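Local coordinates for single-stranded DNA-binding protein (Enterobacter phage Enc34, PDB 5ODK) that binds single-stranded DNA through an OB fold and probably acts in phage DNA replication, at residues Asn14-Leu17 with Ile23-Ser26; Cys30-Leu35 with Pro100-Cys105; Met55-His60 with Asp94-Phe99; Val121-Met124 with Glu128-Ser131. All coordinates share one frame; numbering follows the deposited sequence.

Interaction 1: Asn14-Leu17 with Ile23-Ser26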
loop_
_atom_site.group_PDB
_atom_site.type_symbol
_atom_site.label_atom_id
_atom_site.label_comp_id
_atom_site.label_asym_id
_atom_site.label_seq_id
_atom_site.Cartn_x
_atom_site.Cartn_y
_atom_site.Cartn_z
ATOM N N ASN A 14 -7.303 -6.101 10.879
ATOM C CA ASN A 14 -6.546 -6.007 9.639
ATOM C C ASN A 14 -5.775 -4.710 9.432
ATOM O O ASN A 14 -5.472 -4.372 8.294
ATOM C CB ASN A 14 -7.422 -6.311 8.418
ATOM C CG ASN A 14 -7.804 -7.769 8.322
ATOM O OD1 ASN A 14 -6.995 -8.652 8.647
ATOM N ND2 ASN A 14 -9.008 -8.038 7.844
ATOM N N GLY A 15 -5.370 -4.031 10.497
ATOM C CA GLY A 15 -4.580 -2.843 10.333
ATOM C C GLY A 15 -3.993 -2.266 11.577
ATOM O O GLY A 15 -4.449 -2.538 12.686
ATOM N N VAL A 16 -2.986 -1.418 11.389
ATOM C CA VAL A 16 -2.351 -0.702 12.500
ATOM C C VAL A 16 -1.990 0.709 12.050
ATOM O O VAL A 16 -1.472 0.905 10.946
ATOM C CB VAL A 16 -1.063 -1.391 13.000
ATOM C CG1 VAL A 16 -0.550 -0.680 14.255
ATOM C CG2 VAL A 16 -1.260 -2.870 13.256
ATOM N N LEU A 17 -2.297 1.688 12.896
ATOM C CA LEU A 17 -1.771 3.042 12.757
ATOM C C LEU A 17 -0.656 3.183 13.752
ATOM O O LEU A 17 -0.801 2.812 14.925
ATOM C CB LEU A 17 -2.855 4.077 13.042
ATOM C CG LEU A 17 -2.371 5.510 13.040
ATOM C CD1 LEU A 17 -1.961 5.975 11.635
ATOM C CD2 LEU A 17 -3.463 6.399 13.560
ATOM N N ILE A 23 1.095 3.246 8.316
ATOM C CA ILE A 23 -0.133 2.480 8.314
ATOM C C ILE A 23 0.200 1.075 7.832
ATOM O O ILE A 23 0.713 0.906 6.713
ATOM C CB ILE A 23 -1.188 3.112 7.372
ATOM C CG1 ILE A 23 -1.401 4.586 7.721
ATOM C CG2 ILE A 23 -2.494 2.323 7.435
ATOM C CD1 ILE A 23 -2.193 5.331 6.672
ATOM N N LYS A 24 -0.147 0.066 8.625
ATOM C CA LYS A 24 -0.096 -1.331 8.176
ATOM C C LYS A 24 -1.479 -1.734 7.689
ATOM O O LYS A 24 -2.448 -1.558 8.430
ATOM C CB LYS A 24 0.363 -2.284 9.286
ATOM C CG LYS A 24 0.485 -3.737 8.845
ATOM C CD LYS A 24 0.992 -4.609 9.985
ATOM C CE LYS A 24 1.111 -6.059 9.610
ATOM N NZ LYS A 24 1.682 -6.816 10.771
ATOM N N VAL A 25 -1.568 -2.210 6.454
ATOM C CA VAL A 25 -2.756 -2.848 5.909
ATOM C C VAL A 25 -2.465 -4.324 5.832
ATOM O O VAL A 25 -1.492 -4.747 5.193
ATOM C CB VAL A 25 -3.234 -2.267 4.582
ATOM C CG1 VAL A 25 -3.726 -0.841 4.790
ATOM C CG2 VAL A 25 -2.241 -2.393 3.459
ATOM N N SER A 26 -3.257 -5.119 6.541
ATOM C CA SER A 26 -2.986 -6.544 6.697
ATOM C C SER A 26 -3.934 -7.371 5.873
ATOM O O SER A 26 -5.127 -7.039 5.772
ATOM C CB SER A 26 -3.035 -6.957 8.149
ATOM O OG SER A 26 -2.152 -6.164 8.932
#
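The carbonyl oxygen Val-16 O receives the N-H of Lys-24 at 2.8 Å (N to O) and also lies 3.3 Å from Ile-23 CA, a CA-H...O contact that supplements the true hydrogen bond. This is the beta hairpin of strands 15-18 and 23-26, residues 15-17 and 23-26 running almost exactly antiparallel. Val-16 and Lys-24 form its hydrogen-bonded pair, and the return bond from Val-16 N to Lys-24 O measures 3.0 Å. Gly-15, lacking a side chain, lets its CA come to 3.1 Å from that same Lys-24 O. At the open end Ser-26 N donates to Asn-14 O.

The beta-branched Val-16 suits an extended strand, and its CB rests 4.1 Å from CB of Lys-24, whose all-extended chain then carries NZ away from the neighbouring strand. On the other face Leu-17 CD1 meets Ile-23 CG1, the two side chains crossing at a slant, and helix 61-76 packs against both through Gln-70. Asn-14 has a positive phi of 60°, which asparagine tolerates well. With CG anti to the carbonyl carbon (chi1 -71°), its amide is fixed at both ends, OD1 accepting from Asn-27 ND2 and ND2 donating to Thr-59 O. Nearer the backbone, Asn-14 CB sits 3.6 Å from Ser-26 O.

Interaction 2: Cys30-Leu35 with Pro100-Cys105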
loop_
_atom_site.group_PDB
_atom_site.type_symbol
_atom_site.label_atom_id
_atom_site.label_comp_id
_atom_site.label_asym_id
_atom_site.label_seq_id
_atom_site.Cartn_x
_atom_site.Cartn_y
_atom_site.Cartn_z
ATOM N N CYS A 30 -2.177 -8.770 -3.467
ATOM C CA CYS A 30 -1.363 -7.886 -4.247
ATOM C C CYS A 30 -1.516 -8.076 -5.742
ATOM O O CYS A 30 -1.931 -9.126 -6.241
ATOM C CB CYS A 30 0.094 -7.938 -3.876
ATOM S SG CYS A 30 0.999 -9.250 -4.604
ATOM N N SER A 31 -1.131 -7.018 -6.438
ATOM C CA SER A 31 -1.225 -6.931 -7.871
ATOM C C SER A 31 -0.018 -6.099 -8.364
ATOM O O SER A 31 0.459 -5.200 -7.684
ATOM C CB SER A 31 -2.561 -6.252 -8.135
ATOM O OG SER A 31 -2.744 -5.991 -9.475
ATOM N N TYR A 32 0.475 -6.431 -9.553
ATOM C CA TYR A 32 1.543 -5.666 -10.192
ATOM C C TYR A 32 2.736 -5.400 -9.269
ATOM O O TYR A 32 3.245 -4.288 -9.196
ATOM C CB TYR A 32 1.009 -4.353 -10.776
ATOM C CG TYR A 32 -0.134 -4.523 -11.721
ATOM C CD1 TYR A 32 0.042 -5.143 -12.938
ATOM C CD2 TYR A 32 -1.396 -4.033 -11.406
ATOM C CE1 TYR A 32 -1.009 -5.291 -13.826
ATOM C CE2 TYR A 32 -2.450 -4.182 -12.282
ATOM C CZ TYR A 32 -2.253 -4.824 -13.487
ATOM O OH TYR A 32 -3.277 -4.979 -14.399
ATOM N N PRO A 33 3.247 -6.453 -8.585
ATOM C CA PRO A 33 4.414 -6.206 -7.746
ATOM C C PRO A 33 5.674 -5.882 -8.549
ATOM O O PRO A 33 5.969 -6.571 -9.547
ATOM C CB PRO A 33 4.614 -7.518 -7.000
ATOM C CG PRO A 33 4.032 -8.548 -7.932
ATOM C CD PRO A 33 2.829 -7.847 -8.529
ATOM N N HIS A 34 6.370 -4.845 -8.103
ATOM C CA HIS A 34 7.714 -4.474 -8.578
ATOM C C HIS A 34 8.556 -4.204 -7.371
ATOM O O HIS A 34 8.812 -3.085 -6.983
ATOM C CB HIS A 34 7.665 -3.305 -9.531
ATOM C CG HIS A 34 6.983 -3.620 -10.811
ATOM N ND1 HIS A 34 7.558 -4.417 -11.782
ATOM C CD2 HIS A 34 5.750 -3.318 -11.252
ATOM C CE1 HIS A 34 6.721 -4.553 -12.795
ATOM N NE2 HIS A 34 5.616 -3.884 -12.503
ATOM N N LEU A 35 8.957 -5.312 -6.756
ATOM C CA LEU A 35 9.720 -5.327 -5.509
ATOM C C LEU A 35 11.157 -5.792 -5.701
ATOM O O LEU A 35 11.992 -5.625 -4.814
ATOM C CB LEU A 35 9.056 -6.220 -4.485
ATOM C CG LEU A 35 7.599 -5.916 -4.170
ATOM C CD1 LEU A 35 7.062 -6.917 -3.165
ATOM C CD2 LEU A 35 7.381 -4.493 -3.673
ATOM N N PRO A 100 -13.610 -0.814 -13.941
ATOM C CA PRO A 100 -14.721 -1.630 -14.455
ATOM C C PRO A 100 -14.360 -2.910 -15.206
ATOM O O PRO A 100 -15.130 -3.889 -15.170
ATOM C CB PRO A 100 -15.464 -0.664 -15.387
ATOM C CG PRO A 100 -14.434 0.346 -15.779
ATOM C CD PRO A 100 -13.618 0.536 -14.532
ATOM N N ASP A 101 -13.205 -2.910 -15.865
ATOM C CA ASP A 101 -12.802 -4.017 -16.681
ATOM C C ASP A 101 -11.745 -4.896 -15.981
ATOM O O ASP A 101 -11.075 -5.716 -16.643
ATOM C CB ASP A 101 -12.307 -3.453 -18.033
ATOM C CG ASP A 101 -13.450 -2.865 -18.877
ATOM O OD1 ASP A 101 -14.579 -3.387 -18.704
ATOM O OD2 ASP A 101 -13.274 -1.861 -19.621
ATOM N N LYS A 102 -11.600 -4.726 -14.662
ATOM C CA LYS A 102 -10.658 -5.492 -13.858
ATOM C C LYS A 102 -11.412 -6.224 -12.724
ATOM O O LYS A 102 -11.524 -5.711 -11.624
ATOM C CB LYS A 102 -9.533 -4.576 -13.345
ATOM C CG LYS A 102 -8.784 -3.826 -14.443
ATOM C CD LYS A 102 -7.548 -3.052 -13.985
ATOM C CE LYS A 102 -6.426 -3.907 -13.357
ATOM N NZ LYS A 102 -5.892 -4.999 -14.235
ATOM N N PRO A 103 -11.913 -7.462 -12.984
ATOM C CA PRO A 103 -12.769 -8.210 -12.003
ATOM C C PRO A 103 -12.178 -8.549 -10.612
ATOM O O PRO A 103 -12.911 -8.718 -9.635
ATOM C CB PRO A 103 -13.091 -9.530 -12.714
ATOM C CG PRO A 103 -12.500 -9.472 -14.043
ATOM C CD PRO A 103 -11.772 -8.190 -14.260
ATOM N N GLU A 104 -10.875 -8.675 -10.523
ATOM C CA GLU A 104 -10.248 -8.883 -9.235
ATOM C C GLU A 104 -10.401 -7.683 -8.293
ATOM O O GLU A 104 -10.084 -7.795 -7.114
ATOM C CB GLU A 104 -8.766 -9.200 -9.426
ATOM C CG GLU A 104 -7.862 -8.038 -9.831
ATOM C CD GLU A 104 -7.817 -7.672 -11.306
ATOM O OE1 GLU A 104 -8.575 -8.241 -12.140
ATOM O OE2 GLU A 104 -7.004 -6.759 -11.602
ATOM N N CYS A 105 -10.842 -6.538 -8.822
ATOM C CA CYS A 105 -11.081 -5.327 -8.019
ATOM C C CYS A 105 -12.485 -5.253 -7.397
ATOM O O CYS A 105 -12.765 -4.344 -6.613
ATOM C CB CYS A 105 -10.783 -4.084 -8.864
ATOM S SG CYS A 105 -9.072 -3.941 -9.401
HETATM O O HOH W 1 -5.237 -4.839 -9.817
#
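Lys-102 reaches toward Tyr-32 from the loop between strands 92-94 and 108-115, linking that loop to the corner at which strand 28-34 changes direction. CB already heads for the tyrosine, and CG continues extended. The chain then bends twice (chi3 61°, chi4 58°), and this hook brings the amine round to the phenol. CE lies 3.5 Å from Tyr-32 OH and also brushes the ring at CE2. NZ completes the approach with a hydrogen bond to Tyr-32 OH of 2.6 Å, arriving at the ring edge and in the ring plane, so the link is not a cation-pi contact. The two side chains come from opposite directions, each long enough to span the gap between backbones.

Within its own loop NZ also makes a salt bridge to Glu-104 OE2, whose hydrogen bond is weak at 3.4 Å. The same carboxylate oxygen accepts from a water that donates as well to Ser-31 OG, but Ser-31 has two conformers, which leaves this water bridge doubtful; the hydroxyl also bonds Glu-180.

As donor to the phenol oxygen, a charged ammonium would be expected to favour the phenolate somewhat and lower the pKa of Tyr-32, while nearby Glu-104 would partly offset that pull.

Interaction 3: Met55-His60 with Asp94-Phe99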
loop_
_atom_site.group_PDB
_atom_site.type_symbol
_atom_site.label_atom_id
_atom_site.label_comp_id
_atom_site.label_asym_id
_atom_site.label_seq_id
_atom_site.Cartn_x
_atom_site.Cartn_y
_atom_site.Cartn_z
ATOM N N MET A 55 -7.736 -4.425 -1.195
ATOM C CA MET A 55 -8.107 -4.554 0.197
ATOM C C MET A 55 -9.615 -4.834 0.290
ATOM O O MET A 55 -10.427 -3.959 -0.013
ATOM C CB MET A 55 -7.707 -3.268 0.921
ATOM C CG MET A 55 -7.978 -3.295 2.382
ATOM S SD MET A 55 -7.142 -1.942 3.231
ATOM C CE MET A 55 -8.206 -0.579 2.832
ATOM N N PRO A 56 -10.025 -6.061 0.701
ATOM C CA PRO A 56 -11.472 -6.373 0.762
ATOM C C PRO A 56 -12.243 -5.417 1.659
ATOM O O PRO A 56 -11.927 -5.232 2.836
ATOM C CB PRO A 56 -11.495 -7.795 1.281
ATOM C CG PRO A 56 -10.212 -8.391 0.773
ATOM C CD PRO A 56 -9.204 -7.272 0.890
ATOM N N LYS A 57 -13.257 -4.796 1.080
ATOM C CA LYS A 57 -14.025 -3.785 1.820
ATOM C C LYS A 57 -14.677 -4.340 3.076
ATOM O O LYS A 57 -14.699 -3.666 4.105
ATOM C CB LYS A 57 -15.110 -3.191 0.932
ATOM C CG LYS A 57 -14.604 -2.375 -0.245
ATOM C CD LYS A 57 -15.752 -1.806 -1.046
ATOM C CE LYS A 57 -15.322 -0.851 -2.148
ATOM N NZ LYS A 57 -16.505 -0.417 -2.929
ATOM N N ASP A 58 -15.205 -5.561 2.991
ATOM C CA ASP A 58 -16.013 -6.119 4.069
ATOM C C ASP A 58 -15.216 -6.441 5.303
ATOM O O ASP A 58 -15.788 -6.505 6.355
ATOM C CB ASP A 58 -16.868 -7.306 3.597
ATOM C CG ASP A 58 -16.075 -8.530 3.154
ATOM O OD1 ASP A 58 -14.845 -8.487 2.949
ATOM O OD2 ASP A 58 -16.746 -9.578 2.986
ATOM N N THR A 59 -13.897 -6.591 5.191
ATOM C CA THR A 59 -13.032 -6.900 6.342
ATOM C C THR A 59 -11.992 -5.821 6.661
ATOM O O THR A 59 -11.132 -6.011 7.537
ATOM C CB THR A 59 -12.300 -8.223 6.093
ATOM O OG1 THR A 59 -11.606 -8.107 4.845
ATOM C CG2 THR A 59 -13.291 -9.363 6.061
ATOM N N HIS A 60 -12.090 -4.675 5.997
ATOM C CA HIS A 60 -11.115 -3.602 6.183
ATOM C C HIS A 60 -11.749 -2.237 6.367
ATOM O O HIS A 60 -11.084 -1.233 6.137
ATOM C CB HIS A 60 -10.090 -3.542 5.043
ATOM C CG HIS A 60 -9.217 -4.760 4.950
ATOM N ND1 HIS A 60 -9.648 -5.952 4.414
ATOM C CD2 HIS A 60 -7.924 -4.943 5.289
ATOM C CE1 HIS A 60 -8.647 -6.833 4.430
ATOM N NE2 HIS A 60 -7.591 -6.243 4.965
ATOM N N ASP A 94 -11.779 3.259 -5.393
ATOM C CA ASP A 94 -12.886 2.335 -5.182
ATOM C C ASP A 94 -12.925 1.300 -6.317
ATOM O O ASP A 94 -13.215 1.636 -7.469
ATOM C CB ASP A 94 -14.180 3.149 -5.121
ATOM C CG ASP A 94 -15.396 2.312 -4.805
ATOM O OD1 ASP A 94 -15.383 1.081 -4.962
ATOM O OD2 ASP A 94 -16.409 2.928 -4.464
ATOM N N GLY A 95 -12.611 0.050 -5.986
ATOM C CA GLY A 95 -12.618 -0.999 -6.971
ATOM C C GLY A 95 -13.934 -1.266 -7.674
ATOM O O GLY A 95 -13.968 -1.775 -8.774
ATOM N N ASP A 96 -15.036 -0.952 -7.009
ATOM C CA ASP A 96 -16.359 -1.127 -7.600
ATOM C C ASP A 96 -16.780 0.012 -8.518
ATOM O O ASP A 96 -17.745 -0.151 -9.254
ATOM C CB ASP A 96 -17.403 -1.342 -6.503
ATOM C CG ASP A 96 -17.167 -2.618 -5.723
ATOM O OD1 ASP A 96 -17.023 -3.666 -6.388
ATOM O OD2 ASP A 96 -17.127 -2.594 -4.473
ATOM N N VAL A 97 -16.028 1.116 -8.562
ATOM C CA VAL A 97 -16.318 2.238 -9.505
ATOM C C VAL A 97 -15.217 2.510 -10.569
ATOM O O VAL A 97 -15.528 2.779 -11.733
ATOM C CB VAL A 97 -16.609 3.535 -8.661
ATOM C CG1 VAL A 97 -16.839 4.750 -9.531
ATOM C CG2 VAL A 97 -17.801 3.312 -7.738
ATOM N N ASP A 98 -13.951 2.432 -10.176
ATOM C CA ASP A 98 -12.811 2.943 -10.965
ATOM C C ASP A 98 -12.006 1.920 -11.761
ATOM O O ASP A 98 -10.991 2.259 -12.392
ATOM C CB ASP A 98 -11.855 3.719 -10.046
ATOM C CG ASP A 98 -12.251 5.128 -9.842
ATOM O OD1 ASP A 98 -13.259 5.563 -10.418
ATOM O OD2 ASP A 98 -11.531 5.808 -9.089
ATOM N N PHE A 99 -12.493 0.682 -11.735
ATOM C CA PHE A 99 -11.804 -0.424 -12.363
ATOM C C PHE A 99 -12.754 -1.357 -13.060
ATOM O O PHE A 99 -12.698 -2.568 -12.840
ATOM C CB PHE A 99 -11.000 -1.144 -11.318
ATOM C CG PHE A 99 -9.987 -0.273 -10.628
ATOM C CD1 PHE A 99 -10.340 0.497 -9.553
ATOM C CD2 PHE A 99 -8.650 -0.244 -11.062
ATOM C CE1 PHE A 99 -9.435 1.323 -8.944
ATOM C CE2 PHE A 99 -7.715 0.562 -10.426
ATOM C CZ PHE A 99 -8.129 1.383 -9.371
#
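Lys-57 drives its ammonium between two aspartates: NZ lies 2.8 Å from Asp-94 OD1 and 2.7 Å from Asp-96 OD2, a three-residue salt-bridge network. Lysine suits the place because a fully extended chain is what spans the distance; with CG anti to the carbonyl carbon (chi1 -66°) and the chain fully extended beyond CG, it runs straight to the acids. Asp-94 lies nearly at a right angle across it, whereas Asp-96 comes from the opposite direction.

The carboxylates are used differently. Asp-94 has CG anti to the backbone N (chi1 -176°), which places OD1 where it also accepts from Asp-96 N at 2.9 Å, closing an Asx turn. The two donors reach OD1 from opposite faces of the carboxylate plane, Lys-57 NZ from 42° out of it. Asp-96 instead presents the anti side of OD2 close to its plane, and its OD1 is held by Gly-107 N. The Asx turn thus sets both acids for a single lysine. Farther back, His-60 ND1 donates to Pro-56 O along a lone pair, while Met-55 CG lies on one face of the imidazole, offset toward its rim.

In the sheet, strand 108-115 runs between strands 49-56 and 92-94; Lys-57 makes a cation-pi contact with its Trp-109 and a backbone hydrogen bond with Gly-107, while His-60 stands at the N-cap position of helix 61-76.

Interaction 4: Val121-Met124 with Glu128-Ser131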
loop_
_atom_site.group_PDB
_atom_site.type_symbol
_atom_site.label_atom_id
_atom_site.label_comp_id
_atom_site.label_asym_id
_atom_site.label_seq_id
_atom_site.Cartn_x
_atom_site.Cartn_y
_atom_site.Cartn_z
ATOM N N VAL A 121 11.174 -6.658 2.208
ATOM C CA VAL A 121 10.387 -7.710 1.573
ATOM C C VAL A 121 10.587 -8.974 2.380
ATOM O O VAL A 121 11.709 -9.510 2.410
ATOM C CB VAL A 121 10.803 -7.941 0.112
ATOM C CG1 VAL A 121 9.960 -9.034 -0.508
ATOM C CG2 VAL A 121 10.694 -6.660 -0.694
ATOM N N LEU A 122 9.528 -9.426 3.047
ATOM C CA LEU A 122 9.613 -10.550 3.943
ATOM C C LEU A 122 8.827 -11.723 3.381
ATOM O O LEU A 122 7.715 -11.576 2.878
ATOM C CB LEU A 122 9.078 -10.181 5.331
ATOM C CG LEU A 122 9.610 -8.889 5.984
ATOM C CD1 LEU A 122 8.979 -8.762 7.375
ATOM C CD2 LEU A 122 11.099 -8.734 6.078
ATOM N N ASN A 123 9.444 -12.903 3.491
ATOM C CA ASN A 123 8.790 -14.134 3.122
ATOM C C ASN A 123 7.769 -14.541 4.187
ATOM O O ASN A 123 7.584 -13.855 5.196
ATOM C CB ASN A 123 9.851 -15.210 2.797
ATOM C CG ASN A 123 10.594 -15.726 4.017
ATOM O OD1 ASN A 123 10.226 -15.474 5.156
ATOM N ND2 ASN A 123 11.675 -16.480 3.757
ATOM N N MET A 124 7.121 -15.677 3.966
ATOM C CA MET A 124 6.089 -16.120 4.868
ATOM C C MET A 124 6.567 -16.373 6.304
ATOM O O MET A 124 5.773 -16.335 7.251
ATOM C CB MET A 124 5.454 -17.364 4.295
ATOM C CG MET A 124 4.146 -17.725 4.937
ATOM S SD MET A 124 3.347 -19.007 3.966
ATOM C CE MET A 124 2.813 -17.944 2.687
ATOM N N GLU A 128 13.717 -11.427 5.782
ATOM C CA GLU A 128 14.039 -10.519 4.691
ATOM C C GLU A 128 14.660 -11.284 3.514
ATOM O O GLU A 128 15.592 -12.045 3.685
ATOM C CB GLU A 128 14.981 -9.407 5.140
ATOM C CG GLU A 128 15.473 -8.502 4.002
ATOM C CD GLU A 128 14.378 -7.593 3.404
ATOM O OE1 GLU A 128 13.700 -6.890 4.167
ATOM O OE2 GLU A 128 14.157 -7.511 2.154
ATOM N N LEU A 129 14.116 -11.030 2.342
ATOM C CA LEU A 129 14.665 -11.520 1.115
ATOM C C LEU A 129 15.602 -10.511 0.505
ATOM O O LEU A 129 15.474 -9.311 0.706
ATOM C CB LEU A 129 13.567 -11.890 0.142
ATOM C CG LEU A 129 12.618 -12.976 0.642
ATOM C CD1 LEU A 129 11.501 -13.190 -0.373
ATOM C CD2 LEU A 129 13.361 -14.268 0.913
ATOM N N GLU A 130 16.554 -11.014 -0.269
ATOM C CA GLU A 130 17.544 -10.147 -0.913
ATOM C C GLU A 130 17.621 -10.362 -2.417
ATOM O O GLU A 130 17.779 -9.416 -3.162
ATOM C CB GLU A 130 18.922 -10.403 -0.332
ATOM C CG GLU A 130 19.050 -10.156 1.139
ATOM C CD GLU A 130 18.835 -8.701 1.543
ATOM O OE1 GLU A 130 18.849 -7.794 0.671
ATOM O OE2 GLU A 130 18.675 -8.462 2.761
ATOM N N SER A 131 17.597 -11.612 -2.873
ATOM C CA SER A 131 17.718 -11.898 -4.307
ATOM C C SER A 131 16.550 -11.344 -5.079
ATOM O O SER A 131 15.411 -11.662 -4.757
ATOM C CB SER A 131 17.799 -13.418 -4.500
ATOM O OG SER A 131 17.402 -13.808 -5.763
#
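Leu-122 stands at about a right angle to Glu-128, its CD2 3.7 Å from Glu-128 CA and equally near OE1. Asn-123 and Leu-129 are likewise crossed: both leucine methyls rest on Asn-123 CB, at 4.1 Å from CD1 and from CD2, while the amide nitrogen turns to Glu-127. Leu-129 and Val-121 share an apolar partner in Ile-135 of helix 132-138.

The crossing of Glu-128 over Leu-122 follows from its curled chain, which leaves with CG anti to the backbone N (chi1 174°) and then folds at chi2 (70°), turning the acid round toward the neighbouring strand end. There Val-121 N donates to both oxygens, OE2 at 3.1 Å and OE1 at 3.2 Å. Both are met on their syn sides, with the N-H somewhat out of the carboxylate plane. Glutamate fits here, having the length to make this loop.

Between the crossed pairs the backbones are joined by a single bridge, Leu-122 beside Glu-128, with Leu-129 N donating to Val-121 O at 2.8 Å in a nearly straight bond. The chain loops back after strand 120-122 and leads into helix 132-138, whose N-cap is Ser-131.

Glu-128 OE2 also forms a salt bridge with Arg-118. That charge and the donated N-H would favour the carboxylate anion. Two acceptors, Val-121 O at 3.2 Å and Leu-129 O at 2.7 Å from OE2, would probably favour a protonated acid instead, so the ionisation of Glu-128 stays open.

In the fold
All four contacts reach the same curled sheet of the OB fold, and they open in the order 1, 2, 3, 4 along the chain. Interactions 1 and 3 have centres about 16 Å apart but touch directly: Ser-26 O meets His-60 NE2 and Asn-14 ND2 meets Thr-59 O, tying the hairpin to the residues just before helix 61-76. Interactions 2 and 3, about 12 Å apart between centres, fasten the loop after strand 92-94 to neighbouring strands 28-34 and 49-56. Interaction 4 lies about 27 Å from interaction 3, centre to centre, and touches interaction 2 through Leu-35 against Val-121. Hairpin, loop and strand end are thus fastened at separate places to one sheet, consistent with one compact OB-fold domain.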